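Long-range contact in glutathione transferase gst1-6 (Anopheles dirus, PDB 1V2A), which probably catalyses the conjugation of glutathione to electrophilic halide compounds, as a homodimeric detoxifying transferase: residues K105-V110 against E126-A131. Residues are numbered along the deposited sequence; the frame is centred on the assembly and turned at random.
Sequences KRIIDV and EKLKGA
One face of the R106 guanidinium is covered by the folded side chain of K127, whose CG sits 3.9 Å above the plane, over its centre; the carbonyl carbon of G130 lies near the plane, off the edge of the group. R106 gets there with CG beside its own backbone N (chi1 -66°) and the chain extended as far as NE. K127 instead bends at chi3 and chi4, crossing the arginine at about a right angle and bringing two like charges together: K127 NZ is modelled 2.5 Å from R106 NE, two donors that, if both are charged, would repel; so short a separation makes the placement of these tips uncertain. Across the two segments the guanidinium is tied by one hydrogen bond, from R106 NH1 to K127 O at 2.9 Å with an N-H...O angle of 150°. That oxygen lies near the guanidinium plane, whereas the donor stands above the carbonyl plane. K127 O also accepts the helical bond from A131 N, so the arginine adds a second donor to an acceptor already in use.

Beside this polar pair, L128 carries the apolar packing. Its CD1 presses on I107 CD1 at 3.2 Å, its CD2 on V110 CG2 at 3.4 Å, both tighter than usual carbon contacts. I107 and V110 also touch L164 and L167, respectively, continuing the apolar packing. The segment axes approach to 9.3 Å with 145° between their N-to-C directions, broadly antiparallel but clearly inclined. Helices 86-115 and 122-141 thus form a helical hairpin in the all-helical C-terminal domain of the glutathione transferase fold.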
loop_
_atom_site.group_PDB
_atom_site.type_symbol
_atom_site.label_atom_id
_atom_site.label_comp_id
_atom_site.label_asym_id
_atom_site.label_seq_id
_atom_site.Cartn_x
_atom_site.Cartn_y
_atom_site.Cartn_z
ATOM N N LYS B 105 -0.187 -2.021 -9.317
ATOM C CA LYS B 105 0.601 -0.871 -9.752
ATOM C C LYS B 105 1.122 -1.085 -11.161
ATOM O O LYS B 105 1.110 -0.175 -11.993
ATOM C CB LYS B 105 1.786 -0.653 -8.805
ATOM C CG LYS B 105 2.910 0.250 -9.342
ATOM C CD LYS B 105 2.556 1.748 -9.354
ATOM C CE LYS B 105 1.506 2.089 -10.409
ATOM N NZ LYS B 105 1.154 3.538 -10.478
ATOM N N ARG B 106 1.590 -2.297 -11.417
ATOM C CA ARG B 106 2.132 -2.640 -12.717
ATOM C C ARG B 106 1.039 -2.889 -13.753
ATOM O O ARG B 106 1.292 -2.793 -14.950
ATOM C CB ARG B 106 3.059 -3.853 -12.579
ATOM C CG ARG B 106 4.302 -3.538 -11.741
ATOM C CD ARG B 106 5.134 -4.771 -11.464
ATOM N NE ARG B 106 6.183 -4.501 -10.484
ATOM C CZ ARG B 106 7.066 -5.405 -10.060
ATOM N NH1 ARG B 106 7.029 -6.646 -10.535
ATOM N NH2 ARG B 106 7.983 -5.077 -9.157
ATOM N N ILE B 107 -0.175 -3.196 -13.296
ATOM C CA ILE B 107 -1.285 -3.431 -14.217
ATOM C C ILE B 107 -1.814 -2.094 -14.713
ATOM O O ILE B 107 -1.863 -1.834 -15.903
ATOM C CB ILE B 107 -2.481 -4.158 -13.545
ATOM C CG1 ILE B 107 -2.066 -5.531 -13.032
ATOM C CG2 ILE B 107 -3.627 -4.274 -14.538
ATOM C CD1 ILE B 107 -1.229 -6.317 -14.009
ATOM N N ILE B 108 -2.227 -1.267 -13.762
ATOM C CA ILE B 108 -2.779 0.049 -14.025
ATOM C C ILE B 108 -1.783 0.945 -14.763
ATOM O O ILE B 108 -2.187 1.836 -15.509
ATOM C CB ILE B 108 -3.230 0.702 -12.686
ATOM C CG1 ILE B 108 -4.734 0.972 -12.721
ATOM C CG2 ILE B 108 -2.427 1.964 -12.402
ATOM C CD1 ILE B 108 -5.149 1.974 -13.748
ATOM N N ASP B 109 -0.488 0.726 -14.542
ATOM C CA ASP B 109 0.521 1.514 -15.245
ATOM C C ASP B 109 0.334 1.212 -16.729
ATOM O O ASP B 109 0.202 2.119 -17.546
ATOM C CB ASP B 109 1.939 1.127 -14.810
ATOM C CG ASP B 109 2.403 1.874 -13.563
ATOM O OD1 ASP B 109 1.672 2.769 -13.086
ATOM O OD2 ASP B 109 3.511 1.570 -13.065
ATOM N N VAL B 110 0.296 -0.075 -17.066
ATOM C CA VAL B 110 0.104 -0.492 -18.449
ATOM C C VAL B 110 -1.206 0.069 -19.009
ATOM O O VAL B 110 -1.232 0.638 -20.099
ATOM C CB VAL B 110 0.072 -2.028 -18.576
ATOM C CG1 VAL B 110 -0.040 -2.416 -20.035
ATOM C CG2 VAL B 110 1.328 -2.638 -17.982
ATOM N N GLU B 126 7.744 -7.130 -18.286
ATOM C CA GLU B 126 8.485 -8.131 -17.535
ATOM C C GLU B 126 8.149 -8.080 -16.048
ATOM O O GLU B 126 8.035 -9.120 -15.399
ATOM C CB GLU B 126 9.991 -7.949 -17.729
ATOM C CG GLU B 126 10.805 -8.976 -16.961
ATOM C CD GLU B 126 12.296 -8.719 -17.017
ATOM O OE1 GLU B 126 12.895 -8.878 -18.106
ATOM O OE2 GLU B 126 12.867 -8.352 -15.964
ATOM N N LYS B 127 8.006 -6.876 -15.502
ATOM C CA LYS B 127 7.652 -6.744 -14.096
ATOM C C LYS B 127 6.214 -7.209 -13.939
ATOM O O LYS B 127 5.853 -7.813 -12.927
ATOM C CB LYS B 127 7.807 -5.294 -13.624
ATOM C CG LYS B 127 9.248 -4.932 -13.284
ATOM C CD LYS B 127 9.437 -3.455 -12.948
ATOM C CE LYS B 127 8.703 -3.028 -11.668
ATOM N NZ LYS B 127 7.255 -2.740 -11.880
ATOM N N LEU B 128 5.399 -6.932 -14.956
ATOM C CA LEU B 128 4.002 -7.347 -14.956
ATOM C C LEU B 128 4.041 -8.856 -14.718
ATOM O O LEU B 128 3.449 -9.373 -13.775
ATOM C CB LEU B 128 3.367 -7.061 -16.323
ATOM C CG LEU B 128 1.843 -6.976 -16.504
ATOM C CD1 LEU B 128 1.130 -7.898 -15.557
ATOM C CD2 LEU B 128 1.399 -5.550 -16.255
ATOM N N LYS B 129 4.764 -9.547 -15.593
ATOM C CA LYS B 129 4.915 -10.985 -15.520
ATOM C C LYS B 129 5.460 -11.371 -14.159
ATOM O O LYS B 129 4.934 -12.272 -13.497
ATOM C CB LYS B 129 5.868 -11.459 -16.615
ATOM C CG LYS B 129 6.269 -12.914 -16.506
ATOM C CD LYS B 129 7.200 -13.303 -17.637
ATOM C CE LYS B 129 7.748 -14.707 -17.452
ATOM N NZ LYS B 129 8.576 -14.809 -16.210
ATOM N N GLY B 130 6.520 -10.681 -13.746
ATOM C CA GLY B 130 7.134 -10.962 -12.459
ATOM C C GLY B 130 6.140 -10.942 -11.315
ATOM O O GLY B 130 6.173 -11.814 -10.445
ATOM N N ALA B 131 5.248 -9.953 -11.310
ATOM C CA ALA B 131 4.260 -9.843 -10.249
ATOM C C ALA B 131 3.305 -11.030 -10.280
ATOM O O ALA B 131 2.912 -11.553 -9.239
ATOM C CB ALA B 131 3.490 -8.547 -10.393
#